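Local coordinates for putative methyl-accepting chemotaxis signal transduction protein (Campylobacter jejuni subsp. jejuni serotype O:2, PDB 4XMR) that probably senses amino acids such as isoleucine through its tandem PAS sensory domain and relays the signal across the membrane to guide chemotaxis, at residues 20-25 against 227-232; 27-32 against 234-239; 80-83 against 89-92; 106-111 against 133-138; 184-189 against 193-198. All coordinates share one frame; numbering follows the deposited sequence.

Contact 1. Residues 20-25 against 227-232; sequences DLLKVT and LGACTK
L22 turns its CG trans to the backbone N (chi1 180°) and with it aims methyl CD2 at strand 227-232. This one methyl makes every close contact from the helix side. It lies 3.8 Å from A229 O and 4.3 Å from A229 CB. Further along the strand the same L22 CD2 meets T231 CG2 at 4.2 Å. Between these two it passes over the backbone, with C230 CA 4.3 Å from L22 CD2. A229 and T231 both direct CB at the helix. C230 directs its CB to the other side of the sheet, where SG forms the disulfide with C239. The contact is a helix lying along an antiparallel sheet. Helix 9-48 is the long N-terminal helix of the tandem PAS sensor, and strand 224-233 belongs to its five-stranded sheet. The axes of the two short segments approach to 9.6 Å, at 34° to each other, so a leucine reaches the strand without close backbone approach. No hydrogen bond joins them. The neighbouring strand 236-243 also receives L22, through A238 and I240. Beside L22, the side chain of L21 packs on I240 and P174 and also touches D20 of the second subunit, so the helix serves both the sheet and the dimer interface.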
# COMPACT_ATOMS: atom_id res chain seq x y z
N ASP B 20 -12.34 -15.22 0.83
CA ASP B 20 -12.19 -13.76 0.84
C ASP B 20 -10.94 -13.32 1.59
O ASP B 20 -10.21 -12.43 1.14
CB ASP B 20 -13.41 -13.09 1.48
CG ASP B 20 -14.64 -13.15 0.60
OD1 ASP B 20 -14.52 -13.41 -0.61
OD2 ASP B 20 -15.74 -12.92 1.14
N LEU B 21 -10.68 -13.94 2.73
CA LEU B 21 -9.49 -13.56 3.49
C LEU B 21 -8.20 -13.97 2.80
O LEU B 21 -7.21 -13.22 2.83
CB LEU B 21 -9.56 -14.09 4.93
CG LEU B 21 -10.75 -13.57 5.73
CD1 LEU B 21 -10.61 -14.04 7.15
CD2 LEU B 21 -10.89 -12.06 5.65
N LEU B 22 -8.19 -15.14 2.18
CA LEU B 22 -7.03 -15.52 1.39
C LEU B 22 -6.76 -14.50 0.28
O LEU B 22 -5.61 -14.11 0.05
CB LEU B 22 -7.21 -16.93 0.82
CG LEU B 22 -6.05 -17.44 -0.03
CD1 LEU B 22 -4.74 -17.45 0.75
CD2 LEU B 22 -6.37 -18.85 -0.54
N LYS B 23 -7.83 -14.04 -0.37
CA LYS B 23 -7.69 -13.06 -1.44
C LYS B 23 -7.13 -11.73 -0.92
O LYS B 23 -6.37 -11.06 -1.62
CB LYS B 23 -9.00 -12.85 -2.20
CG LYS B 23 -8.82 -11.99 -3.46
CD LYS B 23 -10.03 -11.96 -4.36
CE LYS B 23 -9.79 -11.05 -5.56
NZ LYS B 23 -8.56 -11.43 -6.32
N VAL B 24 -7.47 -11.34 0.31
CA VAL B 24 -6.87 -10.13 0.88
C VAL B 24 -5.35 -10.29 0.98
O VAL B 24 -4.60 -9.34 0.70
CB VAL B 24 -7.47 -9.80 2.26
CG1 VAL B 24 -6.69 -8.66 2.94
CG2 VAL B 24 -8.94 -9.44 2.13
N THR B 25 -4.88 -11.46 1.39
CA THR B 25 -3.44 -11.69 1.46
C THR B 25 -2.83 -11.72 0.05
O THR B 25 -1.75 -11.16 -0.16
CB THR B 25 -3.11 -12.94 2.31
OG1 THR B 25 -3.33 -12.61 3.69
CG2 THR B 25 -1.67 -13.39 2.13
N LEU B 227 -8.38 -27.47 7.99
CA LEU B 227 -8.86 -27.20 6.65
C LEU B 227 -8.03 -26.05 6.10
O LEU B 227 -7.77 -25.05 6.80
CB LEU B 227 -10.33 -26.81 6.66
CG LEU B 227 -10.97 -26.79 5.26
CD1 LEU B 227 -11.25 -28.21 4.76
CD2 LEU B 227 -12.24 -25.96 5.26
N GLY B 228 -7.62 -26.16 4.85
CA GLY B 228 -6.80 -25.13 4.26
C GLY B 228 -7.11 -24.90 2.80
O GLY B 228 -7.75 -25.73 2.15
N ALA B 229 -6.64 -23.76 2.28
CA ALA B 229 -6.63 -23.52 0.85
C ALA B 229 -5.40 -22.67 0.57
O ALA B 229 -5.02 -21.81 1.39
CB ALA B 229 -7.88 -22.79 0.41
N CYS B 230 -4.78 -22.89 -0.58
CA CYS B 230 -3.64 -22.08 -0.98
C CYS B 230 -3.78 -21.65 -2.42
O CYS B 230 -4.57 -22.22 -3.19
CB CYS B 230 -2.32 -22.86 -0.84
SG CYS B 230 -1.95 -23.57 0.77
N THR B 231 -2.99 -20.65 -2.80
CA THR B 231 -2.96 -20.21 -4.18
C THR B 231 -1.59 -19.64 -4.52
O THR B 231 -0.89 -19.10 -3.65
CB THR B 231 -4.05 -19.16 -4.48
OG1 THR B 231 -4.10 -18.91 -5.89
CG2 THR B 231 -3.78 -17.84 -3.73
N LYS B 232 -1.20 -19.75 -5.78
CA LYS B 232 0.04 -19.15 -6.23
C LYS B 232 -0.15 -17.65 -6.40
O LYS B 232 -1.16 -17.19 -6.93
CB LYS B 232 0.49 -19.77 -7.55
CG LYS B 232 0.88 -21.23 -7.45
CD LYS B 232 1.93 -21.47 -6.37
CE LYS B 232 3.24 -20.76 -6.69
NZ LYS B 232 4.29 -21.08 -5.69

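Contact 2. Residues 27-32 against 234-239; sequences STVEDF and FAYTAC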
# COMPACT_ATOMS: atom_id res chain seq x y z
N SER B 27 -3.94 -10.00 -2.49
CA SER B 27 -3.91 -8.59 -2.87
C SER B 27 -2.74 -7.85 -2.22
O SER B 27 -2.14 -6.96 -2.83
CB SER B 27 -5.23 -7.90 -2.50
OG SER B 27 -6.30 -8.41 -3.29
N THR B 28 -2.44 -8.21 -0.98
CA THR B 28 -1.33 -7.58 -0.26
C THR B 28 -0.03 -7.81 -1.00
O THR B 28 0.76 -6.87 -1.20
CB THR B 28 -1.25 -8.14 1.18
OG1 THR B 28 -2.47 -7.87 1.86
CG2 THR B 28 -0.09 -7.52 1.94
N VAL B 29 0.21 -9.03 -1.44
CA VAL B 29 1.40 -9.36 -2.19
C VAL B 29 1.43 -8.63 -3.54
O VAL B 29 2.46 -8.08 -3.94
CB VAL B 29 1.50 -10.88 -2.40
CG1 VAL B 29 2.66 -11.22 -3.32
CG2 VAL B 29 1.63 -11.59 -1.06
N GLU B 30 0.30 -8.63 -4.24
CA GLU B 30 0.23 -8.01 -5.55
C GLU B 30 0.49 -6.51 -5.47
O GLU B 30 1.19 -5.94 -6.31
CB GLU B 30 -1.15 -8.25 -6.17
CG GLU B 30 -1.41 -9.70 -6.57
CD GLU B 30 -2.85 -9.95 -6.97
OE1 GLU B 30 -3.73 -9.13 -6.60
OE2 GLU B 30 -3.11 -10.97 -7.63
N ASP B 31 -0.10 -5.86 -4.47
CA ASP B 31 0.01 -4.41 -4.35
C ASP B 31 1.42 -3.99 -3.94
O ASP B 31 1.92 -2.97 -4.40
CB ASP B 31 -1.04 -3.87 -3.37
CG ASP B 31 -2.47 -4.05 -3.87
OD1 ASP B 31 -2.67 -4.41 -5.06
OD2 ASP B 31 -3.40 -3.81 -3.08
N PHE B 32 2.05 -4.77 -3.07
CA PHE B 32 3.44 -4.51 -2.69
C PHE B 32 4.32 -4.55 -3.93
O PHE B 32 5.12 -3.64 -4.18
CB PHE B 32 3.87 -5.57 -1.66
CG PHE B 32 5.30 -5.46 -1.19
CD1 PHE B 32 5.66 -4.58 -0.18
CD2 PHE B 32 6.28 -6.32 -1.70
CE1 PHE B 32 6.98 -4.51 0.27
CE2 PHE B 32 7.58 -6.26 -1.24
CZ PHE B 32 7.93 -5.35 -0.25
N PHE B 234 2.46 -14.92 -7.87
CA PHE B 234 3.78 -14.90 -8.47
C PHE B 234 4.57 -16.14 -8.01
O PHE B 234 4.08 -17.27 -8.15
CB PHE B 234 4.46 -13.55 -8.23
CG PHE B 234 3.68 -12.40 -8.82
CD1 PHE B 234 3.74 -12.14 -10.17
CD2 PHE B 234 2.82 -11.65 -8.03
CE1 PHE B 234 2.99 -11.12 -10.73
CE2 PHE B 234 2.08 -10.61 -8.59
CZ PHE B 234 2.17 -10.36 -9.94
N ALA B 235 5.77 -15.96 -7.46
CA ALA B 235 6.54 -17.13 -7.04
C ALA B 235 6.14 -17.66 -5.67
O ALA B 235 6.57 -18.75 -5.27
CB ALA B 235 8.03 -16.83 -7.09
N TYR B 236 5.32 -16.89 -4.94
CA TYR B 236 4.92 -17.26 -3.59
C TYR B 236 3.73 -18.20 -3.62
O TYR B 236 2.97 -18.25 -4.59
CB TYR B 236 4.47 -16.03 -2.76
CG TYR B 236 5.48 -14.96 -2.47
CD1 TYR B 236 6.49 -15.15 -1.53
CD2 TYR B 236 5.38 -13.71 -3.08
CE1 TYR B 236 7.40 -14.15 -1.25
CE2 TYR B 236 6.28 -12.71 -2.80
CZ TYR B 236 7.29 -12.93 -1.89
OH TYR B 236 8.18 -11.92 -1.64
N THR B 237 3.55 -18.91 -2.51
CA THR B 237 2.30 -19.62 -2.26
C THR B 237 1.65 -18.98 -1.04
O THR B 237 2.26 -18.92 0.03
CB THR B 237 2.54 -21.11 -2.01
OG1 THR B 237 3.17 -21.68 -3.16
CG2 THR B 237 1.22 -21.82 -1.74
N ALA B 238 0.42 -18.49 -1.21
CA ALA B 238 -0.35 -17.93 -0.11
C ALA B 238 -1.35 -18.97 0.37
O ALA B 238 -2.03 -19.59 -0.45
CB ALA B 238 -1.07 -16.66 -0.53
N CYS B 239 -1.45 -19.14 1.68
CA CYS B 239 -2.39 -20.10 2.26
C CYS B 239 -3.20 -19.50 3.39
O CYS B 239 -2.78 -18.52 4.03
CB CYS B 239 -1.63 -21.30 2.85
SG CYS B 239 -0.65 -22.26 1.68
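The rings of F234 and Y236 each receive one carbon from segment 27-32 of helix 9-48. The Y236 ring is met obliquely by V29 CG1, which lies 3.7 Å from Y236 CD2 and 3.9 Å from Y236 CE2. The F234 ring is also met obliquely, by E30 CG at 4.1 Å from F234 CE2. The E30 and F234 side chains cross at about a right angle. The E30 carboxylate is strongly inclined to the ring, with the two planes 73° apart. Each ring has a further partner: R33 makes a cation-pi contact with F234, and F187 meets Y236 with ring planes at about 45°. V29 sets CG1 trans to its backbone N (chi1 174°), and this places the methyl on the tyrosine. The E30 chain runs on extended past CG, so the carboxylate is carried away from the F234 ring, to where OE2 bonds to Q26 NE2. No hydrogen bond crosses the contact. F234 and A235 form the tight turn of a beta hairpin, with backbone angles close to type II'. The positive phi of F234, 50°, fits the first corner of such a turn. V29 continues onto V233 and L179, so it packs over three adjacent strands, 224-233, 236-243 and 177-180. F32 and Y236 both reach L166 of helix 163-171 and I141 of strand 139-149, where the two halves of the chain meet.

Contact 3. Residues 80-83 against 89-92; sequences NVYL and KVLL. With ILE (isoleucine), chain E.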
# COMPACT_ATOMS: atom_id res chain seq x y z
N ASN B 80 18.22 0.40 0.14
CA ASN B 80 19.32 0.79 -0.73
C ASN B 80 18.71 1.15 -2.08
O ASN B 80 17.78 0.48 -2.55
CB ASN B 80 20.27 -0.39 -1.00
CG ASN B 80 20.99 -0.89 0.24
OD1 ASN B 80 21.63 -0.12 0.96
ND2 ASN B 80 20.95 -2.19 0.44
N VAL B 81 19.24 2.19 -2.71
CA VAL B 81 18.89 2.53 -4.08
C VAL B 81 20.20 2.81 -4.79
O VAL B 81 21.02 3.57 -4.27
CB VAL B 81 17.95 3.75 -4.14
CG1 VAL B 81 17.66 4.14 -5.58
CG2 VAL B 81 16.65 3.47 -3.41
N TYR B 82 20.43 2.20 -5.95
CA TYR B 82 21.77 2.21 -6.53
C TYR B 82 21.78 2.06 -8.03
O TYR B 82 20.83 1.55 -8.64
CB TYR B 82 22.65 1.13 -5.89
CG TYR B 82 22.00 -0.23 -5.77
CD1 TYR B 82 21.23 -0.54 -4.66
CD2 TYR B 82 22.17 -1.20 -6.75
CE1 TYR B 82 20.63 -1.78 -4.52
CE2 TYR B 82 21.58 -2.45 -6.63
CZ TYR B 82 20.81 -2.73 -5.51
OH TYR B 82 20.25 -3.98 -5.40
N LEU B 83 22.89 2.50 -8.63
CA LEU B 83 23.15 2.29 -10.05
C LEU B 83 24.45 1.52 -10.20
O LEU B 83 25.52 2.02 -9.84
CB LEU B 83 23.22 3.63 -10.79
CG LEU B 83 23.44 3.55 -12.31
CD1 LEU B 83 22.28 2.84 -13.00
CD2 LEU B 83 23.68 4.94 -12.90
N LYS B 89 31.67 -0.76 -10.67
CA LYS B 89 31.43 0.17 -9.58
C LYS B 89 29.93 0.37 -9.41
O LYS B 89 29.15 0.17 -10.35
CB LYS B 89 32.13 1.50 -9.84
CG LYS B 89 33.64 1.40 -9.94
CD LYS B 89 34.28 2.77 -9.98
CE LYS B 89 35.79 2.69 -10.14
NZ LYS B 89 36.40 4.04 -10.24
N VAL B 90 29.52 0.77 -8.22
CA VAL B 90 28.11 1.01 -7.97
C VAL B 90 27.93 2.31 -7.20
O VAL B 90 28.62 2.55 -6.21
CB VAL B 90 27.44 -0.19 -7.26
CG1 VAL B 90 28.13 -0.48 -5.95
CG2 VAL B 90 25.97 0.08 -7.03
N LEU B 91 27.02 3.15 -7.67
CA LEU B 91 26.68 4.37 -6.97
C LEU B 91 25.55 4.01 -6.00
O LEU B 91 24.44 3.69 -6.43
CB LEU B 91 26.24 5.44 -7.95
CG LEU B 91 25.91 6.80 -7.33
CD1 LEU B 91 27.14 7.42 -6.68
CD2 LEU B 91 25.32 7.73 -8.36
N LEU B 92 25.85 4.07 -4.71
CA LEU B 92 24.97 3.52 -3.67
C LEU B 92 24.42 4.58 -2.73
O LEU B 92 25.18 5.29 -2.07
CB LEU B 92 25.73 2.46 -2.86
CG LEU B 92 25.02 1.85 -1.66
CD1 LEU B 92 23.71 1.16 -2.06
CD2 LEU B 92 25.94 0.88 -0.95
N ILE E . 21.55 -5.67 -2.27
CA ILE E . 22.55 -5.58 -3.33
C ILE E . 23.45 -6.81 -3.22
O ILE E . 24.07 -7.22 -4.19
CB ILE E . 23.36 -4.26 -3.25
CG1 ILE E . 24.14 -4.05 -4.55
CG2 ILE E . 24.27 -4.24 -2.03
CD1 ILE E . 24.74 -2.66 -4.69
OXT ILE E . 23.54 -7.42 -2.16
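Strands 80-84 and 90-94 form an antiparallel beta hairpin in the first PDC sensor domain, and L83 with L91 is its hydrogen-bonded pair here. L83 N gives its hydrogen to L91 O at 2.9 Å, in the carbonyl plane. The return bond, L91 N to L83 O, is also 2.9 Å, with the donor tilted 28° from the plane. L91 O takes a further CA-H contact from Y82 CA at 3.1 Å. Y82 and L92 are the adjacent non-hydrogen-bonded pair. Their backbones bond to the flanking strands instead, Y82 to G158 and L92 to E103. The polar side chains are satisfied by residues beyond the hairpin. N80 OD1 accepts from Q94 NE2. N80 ND2 reaches both D160 OD2 and D133 OD2, two aspartates of the ligand pocket. Y82 OH bonds to D160 OD1, and K89 NZ forms a salt bridge with E58. D160 therefore takes bonds from both N80 and Y82, which probably fixes its carboxylate for the ligand. L92 CD1 lies beside N80, 3.9 Å from N80 OD1, and is 4.0 Å from Y82 CD1. The tyrosine CG sits between the backbone N and the carbonyl carbon (chi1 46°), and the ring leads out from the sheet to the bound isoleucine. W115 meets this ring edge-to-face. The ligand packs over one face of Y82, its CD1 methyl 3.6 Å above the ring centre.

Contact 4. Residues 106-111 against 133-138; sequences DDLDIK and DTVLKQ. With ILE (isoleucine), chain E.
T134 touches L108 with its methyl and the bound isoleucine with its hydroxyl. From its CB outward, the first neighbour is the ligand carboxylate, with T134 CB 3.3 Å from OXT. The hydroxyl branch, OG1, donates to the same OXT at 2.7 Å. OG1 also bonds to K113 NZ, a second group at the ligand carboxylate. The methyl branch, CG2, is anti to the backbone N, which leaves OG1 beside that N (chi1 -59°). T134 CG2 points to the other loop, 3.9 Å from L108 CD2. The two side chains slide past each other in opposite directions. The backbone N of T134 gives OXT a second bond, so one residue grips this oxygen twice. Both segments are loops of the PAS-like sensor domain, and both contribute to the amino-acid pocket. Loop 133-138 links strands 126-132 and 139-149 and is drawn shut by D133 N bonding to Q138 O. D133 shapes it further with an Asx motif: OD2 accepts from L136 N at 2.8 Å, met from above the carboxylate plane. D133 OD1 receives the ligand's amino N at 2.7 Å. L108 and V135 line the apolar side of the pocket and cross at about a right angle, with L108 CD2 4.0 Å from V135 CG2. V135 CG2 rests on the ligand CG2 at 3.7 Å, while L108 CD1 lies 4.0 Å from the ligand CD1. L108 O accepts a bond from K113 NZ, tying the leucine loop to the carboxylate end.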
# COMPACT_ATOMS: atom_id res chain seq x y z
N ASP B 106 33.50 0.07 -5.07
CA ASP B 106 34.12 -0.73 -6.12
C ASP B 106 34.31 -2.21 -5.76
O ASP B 106 34.88 -2.97 -6.53
CB ASP B 106 35.45 -0.12 -6.60
CG ASP B 106 36.44 0.09 -5.47
OD1 ASP B 106 36.34 -0.61 -4.44
OD2 ASP B 106 37.34 0.95 -5.62
N ASP B 107 33.80 -2.61 -4.59
CA ASP B 107 34.07 -3.95 -4.07
C ASP B 107 32.83 -4.79 -3.79
O ASP B 107 32.85 -5.65 -2.91
CB ASP B 107 34.92 -3.85 -2.80
CG ASP B 107 34.24 -3.06 -1.70
OD1 ASP B 107 33.22 -2.40 -1.98
OD2 ASP B 107 34.74 -3.09 -0.55
N LEU B 108 31.76 -4.58 -4.55
CA LEU B 108 30.51 -5.29 -4.28
C LEU B 108 30.18 -6.42 -5.26
O LEU B 108 29.10 -7.00 -5.19
CB LEU B 108 29.34 -4.30 -4.17
CG LEU B 108 29.44 -3.40 -2.95
CD1 LEU B 108 28.30 -2.39 -2.89
CD2 LEU B 108 29.48 -4.24 -1.68
N ASP B 109 31.12 -6.72 -6.16
CA ASP B 109 31.03 -7.88 -7.06
C ASP B 109 29.72 -7.95 -7.85
O ASP B 109 29.06 -8.98 -7.87
CB ASP B 109 31.17 -9.18 -6.27
CG ASP B 109 32.51 -9.31 -5.58
OD1 ASP B 109 33.53 -8.88 -6.16
OD2 ASP B 109 32.54 -9.85 -4.46
N ILE B 110 29.34 -6.86 -8.50
CA ILE B 110 27.99 -6.78 -9.03
C ILE B 110 27.74 -7.53 -10.34
O ILE B 110 26.64 -8.02 -10.56
CB ILE B 110 27.53 -5.33 -9.20
CG1 ILE B 110 28.31 -4.65 -10.32
CG2 ILE B 110 27.68 -4.61 -7.88
CD1 ILE B 110 27.75 -3.33 -10.75
N LYS B 111 28.76 -7.63 -11.19
CA LYS B 111 28.55 -8.13 -12.55
C LYS B 111 28.19 -9.61 -12.60
O LYS B 111 27.75 -10.10 -13.63
CB LYS B 111 29.75 -7.83 -13.45
CG LYS B 111 29.92 -6.36 -13.78
CD LYS B 111 31.01 -6.14 -14.80
CE LYS B 111 30.62 -6.71 -16.16
NZ LYS B 111 31.67 -6.43 -17.19
N ASP B 133 21.06 -8.94 1.99
CA ASP B 133 21.80 -7.79 1.44
C ASP B 133 23.29 -7.86 1.77
O ASP B 133 23.66 -8.06 2.92
CB ASP B 133 21.23 -6.47 1.97
CG ASP B 133 21.99 -5.27 1.45
OD1 ASP B 133 22.40 -5.31 0.28
OD2 ASP B 133 22.18 -4.30 2.21
N THR B 134 24.13 -7.68 0.76
CA THR B 134 25.58 -7.73 0.92
C THR B 134 26.08 -6.72 1.95
O THR B 134 26.97 -7.02 2.75
CB THR B 134 26.30 -7.46 -0.42
OG1 THR B 134 25.90 -8.44 -1.38
CG2 THR B 134 27.82 -7.51 -0.24
N VAL B 135 25.51 -5.52 1.94
CA VAL B 135 26.04 -4.46 2.80
C VAL B 135 25.40 -4.43 4.19
O VAL B 135 26.08 -4.59 5.20
CB VAL B 135 25.91 -3.07 2.14
CG1 VAL B 135 26.60 -2.02 3.00
CG2 VAL B 135 26.51 -3.09 0.74
N LEU B 136 24.08 -4.24 4.23
CA LEU B 136 23.41 -4.00 5.51
C LEU B 136 22.92 -5.26 6.20
O LEU B 136 22.40 -5.21 7.32
CB LEU B 136 22.26 -3.00 5.33
CG LEU B 136 22.73 -1.62 4.86
CD1 LEU B 136 21.54 -0.70 4.61
CD2 LEU B 136 23.69 -0.99 5.88
N LYS B 137 23.08 -6.40 5.53
CA LYS B 137 22.79 -7.70 6.13
C LYS B 137 21.35 -7.81 6.65
O LYS B 137 21.09 -8.32 7.74
CB LYS B 137 23.80 -8.04 7.24
CG LYS B 137 25.23 -8.12 6.74
CD LYS B 137 25.40 -9.25 5.73
CE LYS B 137 26.82 -9.28 5.16
NZ LYS B 137 27.01 -10.43 4.24
N GLN B 138 20.42 -7.28 5.86
CA GLN B 138 19.01 -7.52 6.07
C GLN B 138 18.49 -8.25 4.84
O GLN B 138 19.01 -8.06 3.74
CB GLN B 138 18.24 -6.21 6.21
CG GLN B 138 18.58 -5.41 7.44
CD GLN B 138 17.72 -4.17 7.53
OE1 GLN B 138 16.53 -4.21 7.23
NE2 GLN B 138 18.33 -3.05 7.90
N ILE E . 21.55 -5.67 -2.27
CA ILE E . 22.55 -5.58 -3.33
C ILE E . 23.45 -6.81 -3.22
O ILE E . 24.07 -7.22 -4.19
CB ILE E . 23.36 -4.26 -3.25
CG1 ILE E . 24.14 -4.05 -4.55
CG2 ILE E . 24.27 -4.24 -2.03
CD1 ILE E . 24.74 -2.66 -4.69
OXT ILE E . 23.54 -7.42 -2.16

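Contact 5. Residues 184-189 against 193-198; sequences NKIFAA and ELLNPS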
# COMPACT_ATOMS: atom_id res chain seq x y z
N ASN B 184 9.38 -23.17 -1.35
CA ASN B 184 8.40 -23.76 -0.44
C ASN B 184 8.84 -23.67 1.02
O ASN B 184 8.53 -24.54 1.84
CB ASN B 184 8.04 -25.20 -0.84
CG ASN B 184 7.21 -25.25 -2.10
OD1 ASN B 184 6.41 -24.35 -2.37
ND2 ASN B 184 7.39 -26.30 -2.89
N LYS B 185 9.55 -22.59 1.33
CA LYS B 185 9.94 -22.31 2.70
C LYS B 185 9.07 -21.19 3.24
O LYS B 185 8.76 -20.24 2.52
CB LYS B 185 11.42 -21.91 2.76
CG LYS B 185 12.37 -23.01 2.29
CD LYS B 185 12.30 -24.23 3.20
CE LYS B 185 12.51 -23.83 4.65
NZ LYS B 185 12.79 -25.00 5.54
N ILE B 186 8.68 -21.29 4.50
CA ILE B 186 7.82 -20.29 5.11
C ILE B 186 8.50 -18.91 5.04
O ILE B 186 9.71 -18.78 5.27
CB ILE B 186 7.41 -20.68 6.54
CG1 ILE B 186 6.24 -19.82 7.03
CG2 ILE B 186 8.59 -20.61 7.49
CD1 ILE B 186 4.94 -20.16 6.35
N PHE B 187 7.72 -17.89 4.69
CA PHE B 187 8.26 -16.57 4.38
C PHE B 187 7.60 -15.47 5.20
O PHE B 187 8.27 -14.57 5.71
CB PHE B 187 8.12 -16.30 2.87
CG PHE B 187 8.48 -14.90 2.46
CD1 PHE B 187 9.78 -14.57 2.14
CD2 PHE B 187 7.50 -13.92 2.36
CE1 PHE B 187 10.12 -13.29 1.75
CE2 PHE B 187 7.82 -12.63 1.97
CZ PHE B 187 9.13 -12.32 1.67
N ALA B 188 6.27 -15.53 5.33
CA ALA B 188 5.51 -14.53 6.09
C ALA B 188 4.31 -15.20 6.74
O ALA B 188 3.81 -16.20 6.22
CB ALA B 188 5.05 -13.39 5.19
N ALA B 189 3.84 -14.68 7.87
CA ALA B 189 2.68 -15.26 8.55
C ALA B 189 1.98 -14.27 9.47
O ALA B 189 2.62 -13.43 10.09
CB ALA B 189 3.10 -16.51 9.34
N GLU B 193 4.35 -17.15 15.03
CA GLU B 193 4.87 -18.45 15.47
C GLU B 193 5.10 -19.42 14.31
O GLU B 193 5.96 -20.30 14.39
CB GLU B 193 3.94 -19.08 16.51
CG GLU B 193 3.97 -18.40 17.87
CD GLU B 193 3.57 -19.34 19.01
OE1 GLU B 193 2.87 -20.34 18.75
OE2 GLU B 193 3.97 -19.07 20.16
N LEU B 194 4.33 -19.27 13.24
CA LEU B 194 4.48 -20.12 12.06
C LEU B 194 5.84 -19.93 11.39
O LEU B 194 6.23 -20.75 10.55
CB LEU B 194 3.36 -19.86 11.04
CG LEU B 194 1.96 -20.29 11.46
CD1 LEU B 194 1.02 -20.18 10.27
CD2 LEU B 194 1.95 -21.71 12.05
N LEU B 195 6.55 -18.87 11.74
CA LEU B 195 7.84 -18.58 11.13
C LEU B 195 8.97 -19.40 11.75
O LEU B 195 10.04 -19.53 11.16
CB LEU B 195 8.17 -17.10 11.25
CG LEU B 195 7.22 -16.16 10.48
CD1 LEU B 195 7.62 -14.71 10.70
CD2 LEU B 195 7.21 -16.49 9.00
N ASN B 196 8.72 -19.94 12.93
CA ASN B 196 9.74 -20.72 13.61
C ASN B 196 10.06 -21.98 12.83
O ASN B 196 9.16 -22.70 12.40
CB ASN B 196 9.29 -21.06 15.03
CG ASN B 196 10.45 -21.48 15.91
OD1 ASN B 196 10.96 -22.59 15.79
ND2 ASN B 196 10.86 -20.60 16.82
N PRO B 197 11.36 -22.26 12.64
CA PRO B 197 11.83 -23.41 11.85
C PRO B 197 11.30 -24.76 12.34
O PRO B 197 11.27 -25.71 11.55
CB PRO B 197 13.35 -23.35 12.04
CG PRO B 197 13.64 -21.94 12.35
CD PRO B 197 12.47 -21.45 13.15
N SER B 198 10.90 -24.84 13.60
CA SER B 198 10.43 -26.10 14.16
C SER B 198 9.00 -26.48 13.73
O SER B 198 8.56 -27.60 13.97
CB SER B 198 10.52 -26.08 15.69
OG SER B 198 11.86 -25.85 16.11
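L194 O has two neighbours: it accepts a hydrogen bond from H201 NE2, and I186 CG1 packs on it at 3.6 Å. The contact joins the edge strand 186-189 of the five-stranded antiparallel sheet to the 3-10 segment 193-195 that follows it. The strand carries a classic beta bulge, where F187 and A188 both face L179. I186 sets CG1 trans to its backbone N (chi1 -166°), which brings it to L194 O and to L195 CD2. CG2 of I186 lies 3.9 Å from the same L194 O. L195 comes in at about a right angle to I186. Its CD2 is the touching atom, 4.0 Å from I186 CG1 and 3.9 Å from A188 CA, so it lies along the backbone of the bulge. Q167 of helix 163-171 touches L195 and, through OE1, accepts from A189 N. No hydrogen bond joins the two segments; methyl groups meet one another and the backbone. N196 N bonds back to E193 O at the end of the short helical turn. Beyond it N196 OD1 accepts from S198 N at 3.1 Å, an Asx turn, with the donor on a lone pair in the carbonyl plane. F178 of the adjacent strand packs on I186, A189 and L194. At the far end of the strand A189 CB meets L194 CB at 3.8 Å.

In the fold
Contacts 1 and 2 lie 10 Å apart between centres. Both set helix 9-48 on strands 224-233 and 236-243, and the C230-C239 disulfide joins their strand segments. Contact 5 lies on the edge strand of the same sheet, its centre about 15 Å from that of contact 2, and F187 there touches Y236. Contacts 3 and 4 belong to the other sensor domain, 10 Å from each other, and share the bound isoleucine. Their centres are about 37 and 36 Å from that of contact 1. Along the sequence, contacts 3, 4 and 5 follow in series between the segments of contacts 1 and 2. The ligand site lies apart from the helix-sheet contacts, consistent with signal passing between them.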